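Local coordinates for putative nuclease YbcO (Escherichia coli K-12, PDB 3G27), which is probably a nuclease that binds zinc through a cluster of cysteines, at residues R11-N22 against T51-I61. Sequence-based numbering, arbitrary orientation. Where two conformers were deposited one is given.
With ZN (zinc ion), chain B; CA (calcium ion), chain C.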
loop_
_atom_site.group_PDB
_atom_site.type_symbol
_atom_site.label_atom_id
_atom_site.label_comp_id
_atom_site.label_asym_id
_atom_site.label_seq_id
_atom_site.Cartn_x
_atom_site.Cartn_y
_atom_site.Cartn_z
ATOM N N ARG A 11 11.580 -14.039 -6.952
ATOM C CA ARG A 11 11.192 -12.892 -7.735
ATOM C C ARG A 11 11.983 -11.679 -7.280
ATOM O O ARG A 11 12.538 -11.633 -6.185
ATOM C CB ARG A 11 9.712 -12.592 -7.545
ATOM C CG ARG A 11 8.764 -13.611 -8.101
ATOM C CD ARG A 11 8.120 -13.086 -9.340
ATOM N NE ARG A 11 6.880 -13.782 -9.660
ATOM C CZ ARG A 11 6.118 -13.470 -10.700
ATOM N NH1 ARG A 11 5.002 -14.157 -10.947
ATOM N NH2 ARG A 11 6.485 -12.465 -11.505
ATOM N N GLU A 12 11.959 -10.666 -8.122
ATOM C CA GLU A 12 12.573 -9.384 -7.837
ATOM C C GLU A 12 11.939 -8.625 -6.665
ATOM O O GLU A 12 10.716 -8.558 -6.539
ATOM C CB GLU A 12 12.483 -8.517 -9.097
ATOM C CG GLU A 12 13.322 -7.259 -9.049
ATOM C CD GLU A 12 14.100 -7.033 -10.338
ATOM O OE1 GLU A 12 13.506 -6.519 -11.345
ATOM O OE2 GLU A 12 15.315 -7.389 -10.322
ATOM N N CYS A 13 12.787 -8.016 -5.831
ATOM C CA CYS A 13 12.327 -7.191 -4.716
ATOM C C CYS A 13 11.513 -6.038 -5.263
ATOM O O CYS A 13 11.944 -5.366 -6.185
ATOM C CB CYS A 13 13.523 -6.647 -3.936
ATOM S SG CYS A 13 13.123 -5.720 -2.457
ATOM N N GLN A 14 10.330 -5.825 -4.691
ATOM C CA GLN A 14 9.478 -4.695 -5.052
ATOM C C GLN A 14 9.586 -3.531 -4.076
ATOM O O GLN A 14 8.986 -2.498 -4.316
ATOM C CB GLN A 14 8.028 -5.146 -5.163
ATOM C CG GLN A 14 7.794 -6.196 -6.225
ATOM C CD GLN A 14 8.198 -5.690 -7.614
ATOM O OE1 GLN A 14 7.719 -4.655 -8.066
ATOM N NE2 GLN A 14 9.104 -6.413 -8.279
ATOM N N VAL A 15 10.356 -3.692 -2.994
ATOM C CA VAL A 15 10.486 -2.641 -1.957
ATOM C C VAL A 15 11.616 -1.700 -2.376
ATOM O O VAL A 15 11.446 -0.487 -2.434
ATOM C CB VAL A 15 10.809 -3.223 -0.555
ATOM C CG1 VAL A 15 11.050 -2.106 0.437
ATOM C CG2 VAL A 15 9.713 -4.131 -0.058
ATOM N N ARG A 16 12.780 -2.280 -2.646
ATOM C CA ARG A 16 13.916 -1.554 -3.216
ATOM C C ARG A 16 14.307 -0.268 -2.482
ATOM O O ARG A 16 14.439 0.786 -3.112
ATOM C CB ARG A 16 13.639 -1.236 -4.690
ATOM C CG ARG A 16 12.826 -2.317 -5.412
ATOM C CD ARG A 16 13.023 -2.247 -6.918
ATOM N NE ARG A 16 11.897 -2.794 -7.672
ATOM C CZ ARG A 16 10.963 -2.046 -8.243
ATOM N NH1 ARG A 16 9.976 -2.615 -8.922
ATOM N NH2 ARG A 16 11.022 -0.723 -8.137
ATOM N N ILE A 17 14.519 -0.351 -1.167
ATOM C CA ILE A 17 15.026 0.788 -0.416
ATOM C C ILE A 17 16.465 1.015 -0.882
ATOM O O ILE A 17 17.309 0.097 -0.827
ATOM C CB ILE A 17 14.999 0.570 1.110
ATOM C CG1 ILE A 17 13.567 0.357 1.594
ATOM C CG2 ILE A 17 15.628 1.774 1.800
ATOM C CD1 ILE A 17 13.429 -0.160 2.999
ATOM N N PRO A 18 16.765 2.223 -1.359
ATOM C CA PRO A 18 18.127 2.430 -1.815
ATOM C C PRO A 18 19.170 2.105 -0.758
ATOM O O PRO A 18 18.977 2.400 0.404
ATOM C CB PRO A 18 18.154 3.920 -2.159
ATOM C CG PRO A 18 16.728 4.233 -2.531
ATOM C CD PRO A 18 15.915 3.410 -1.610
ATOM N N GLY A 19 20.268 1.484 -1.181
ATOM C CA GLY A 19 21.362 1.150 -0.284
ATOM C C GLY A 19 21.063 -0.148 0.417
ATOM O O GLY A 19 21.789 -1.142 0.261
ATOM N N VAL A 20 19.964 -0.137 1.157
ATOM C CA VAL A 20 19.502 -1.296 1.905
ATOM C C VAL A 20 19.241 -2.538 1.020
ATOM O O VAL A 20 19.650 -3.661 1.352
ATOM C CB VAL A 20 18.215 -0.919 2.767
ATOM C CG1 VAL A 20 17.621 -2.147 3.383
ATOM C CG2 VAL A 20 18.528 0.143 3.809
ATOM N N CYS A 21 18.572 -2.334 -0.101
ATOM C CA CYS A 21 18.258 -3.424 -1.004
ATOM C C CYS A 21 19.516 -4.159 -1.378
ATOM O O CYS A 21 20.546 -3.536 -1.666
ATOM C CB CYS A 21 17.582 -2.913 -2.286
ATOM S SG CYS A 21 16.588 -4.211 -3.215
ATOM N N ASN A 22 19.440 -5.482 -1.399
ATOM C CA ASN A 22 20.520 -6.259 -1.959
ATOM C C ASN A 22 20.328 -6.585 -3.458
ATOM O O ASN A 22 21.242 -7.013 -4.118
ATOM C CB ASN A 22 20.840 -7.511 -1.110
ATOM C CG ASN A 22 19.720 -8.538 -1.073
ATOM O OD1 ASN A 22 19.019 -8.776 -2.053
ATOM N ND2 ASN A 22 19.572 -9.172 0.067
ATOM N N THR A 51 4.372 -7.787 0.552
ATOM C CA THR A 51 5.220 -7.449 -0.591
ATOM C C THR A 51 6.337 -8.472 -0.761
ATOM O O THR A 51 6.772 -9.083 0.201
ATOM C CB THR A 51 5.847 -6.039 -0.433
ATOM O OG1 THR A 51 6.568 -5.700 -1.628
ATOM C CG2 THR A 51 6.775 -5.950 0.813
ATOM N N ILE A 52 6.781 -8.652 -2.011
ATOM C CA ILE A 52 8.002 -9.386 -2.336
ATOM C C ILE A 52 9.112 -8.474 -1.835
ATOM O O ILE A 52 9.136 -7.280 -2.157
ATOM C CB ILE A 52 8.199 -9.587 -3.885
ATOM C CG1 ILE A 52 6.965 -10.235 -4.564
ATOM C CG2 ILE A 52 9.391 -10.434 -4.165
ATOM C CD1 ILE A 52 6.934 -10.052 -6.095
ATOM N N ALA A 53 10.015 -9.019 -1.043
ATOM C CA ALA A 53 11.085 -8.233 -0.478
ATOM C C ALA A 53 12.300 -9.129 -0.397
ATOM O O ALA A 53 12.172 -10.288 -0.031
ATOM C CB ALA A 53 10.677 -7.727 0.924
ATOM N N CYS A 54 13.462 -8.591 -0.767
ATOM C CA CYS A 54 14.756 -9.238 -0.538
ATOM C C CYS A 54 15.039 -9.250 0.942
ATOM O O CYS A 54 14.392 -8.539 1.692
ATOM C CB CYS A 54 15.887 -8.493 -1.230
ATOM S SG CYS A 54 16.322 -6.864 -0.482
ATOM N N SER A 55 16.015 -10.057 1.358
ATOM C CA SER A 55 16.261 -10.301 2.762
ATOM C C SER A 55 16.539 -9.018 3.545
ATOM O O SER A 55 16.082 -8.852 4.676
ATOM C CB SER A 55 17.402 -11.309 2.934
ATOM O OG SER A 55 18.586 -10.938 2.230
ATOM N N ALA A 56 17.265 -8.109 2.908
ATOM C CA ALA A 56 17.655 -6.832 3.500
ATOM C C ALA A 56 16.483 -5.895 3.673
ATOM O O ALA A 56 16.285 -5.285 4.713
ATOM C CB ALA A 56 18.706 -6.178 2.619
ATOM N N CYS A 57 15.707 -5.754 2.618
ATOM C CA CYS A 57 14.529 -4.883 2.682
ATOM C C CYS A 57 13.506 -5.433 3.660
ATOM O O CYS A 57 12.873 -4.698 4.382
ATOM C CB CYS A 57 13.921 -4.720 1.285
ATOM S SG CYS A 57 14.813 -3.564 0.252
ATOM N N HIS A 58 13.374 -6.755 3.718
ATOM C CA HIS A 58 12.478 -7.371 4.664
ATOM C C HIS A 58 12.867 -6.995 6.098
ATOM O O HIS A 58 12.035 -6.562 6.870
ATOM C CB HIS A 58 12.556 -8.870 4.459
ATOM C CG HIS A 58 11.583 -9.651 5.261
ATOM N ND1 HIS A 58 11.742 -10.998 5.492
ATOM C CD2 HIS A 58 10.420 -9.291 5.860
ATOM C CE1 HIS A 58 10.710 -11.433 6.204
ATOM N NE2 HIS A 58 9.901 -10.418 6.442
ATOM N N ASP A 59 14.136 -7.156 6.460
ATOM C CA ASP A 59 14.586 -6.817 7.816
ATOM C C ASP A 59 14.362 -5.342 8.140
ATOM O O ASP A 59 13.969 -5.004 9.233
ATOM C CB ASP A 59 16.031 -7.188 7.999
ATOM C CG ASP A 59 16.263 -8.700 7.986
ATOM O OD1 ASP A 59 15.287 -9.445 8.181
ATOM O OD2 ASP A 59 17.432 -9.154 7.807
ATOM N N GLU A 60 14.542 -4.483 7.158
ATOM C CA GLU A 60 14.337 -3.024 7.323
ATOM C C GLU A 60 12.886 -2.640 7.449
ATOM O O GLU A 60 12.538 -1.832 8.310
ATOM C CB GLU A 60 14.955 -2.255 6.174
ATOM C CG GLU A 60 14.924 -0.700 6.303
ATOM C CD GLU A 60 15.901 -0.128 7.321
ATOM O OE1 GLU A 60 16.901 -0.793 7.682
ATOM O OE2 GLU A 60 15.661 1.012 7.765
ATOM N N ILE A 61 12.023 -3.196 6.609
ATOM C CA ILE A 61 10.614 -2.830 6.685
ATOM C C ILE A 61 9.997 -3.346 7.992
ATOM O O ILE A 61 9.079 -2.728 8.513
ATOM C CB ILE A 61 9.771 -3.232 5.413
ATOM C CG1 ILE A 61 9.585 -4.759 5.283
ATOM C CG2 ILE A 61 10.354 -2.593 4.160
ATOM C CD1 ILE A 61 8.595 -5.204 4.132
HETATM ZN ZN ZN B . 15.228 -5.086 -1.535
HETATM CA CA CA C . 22.834 -2.852 -1.059
HETATM O O HOH W 1 22.063 -4.568 0.697
HETATM O O HOH W 2 23.150 -4.123 -3.035
HETATM O O HOH W 3 21.764 -1.260 -2.847
#
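Cys54 SG lies over one face of the Asn22 carboxamide, and Ser55 OG at its ND2 edge, 3.0 Å from ND2; OD1, 3.3 Å from Cys54 CB, accepts from the backbone N of Asn24. Gln14, the other amide, runs its aliphatic part alongside Ile52, CG 4.0 Å from Ile52 CD1; the chain bends at chi2 (-60°), and NE2 donates within its own amide plane to Glu12 O, 60° above that carbonyl's plane. Helix 70-90 also touches Gln14, through Thr84 and Ile87. Between these amides Cys13, Cys21, Cys54 and Cys57 bind zinc at 2.3–2.4 Å. Cysteine suits the place because a thiolate can hold the metal and still accept N-H bonds, which probably spread its negative charge. Cys13 SG receives Cys54 N almost straight (171°) and also Arg16 N; Ile17 N reaches Cys57 SG. Cys54 is the N-cap of helix 55-61; its SG accepts the capping bond from Cys57 N and a second from Asn22 N. Beside the zinc site, Val15 and Ile17, compact beta-branched apolar groups suited to burial, pack on strand and helix: Val15 CG2 lies 3.6 Å from Thr51 CG2, its CG1 meets Ile61 CG2 tip to tip, and the side chains of Ile17 and Glu60 cross at about a right angle, CD1 against CG. Calcium is held nearby by Gly19 O, Cys21 O and three waters. Two loop cysteines and a CxxC pair leading from strand into helix form a Cys4 zinc site, probably structural.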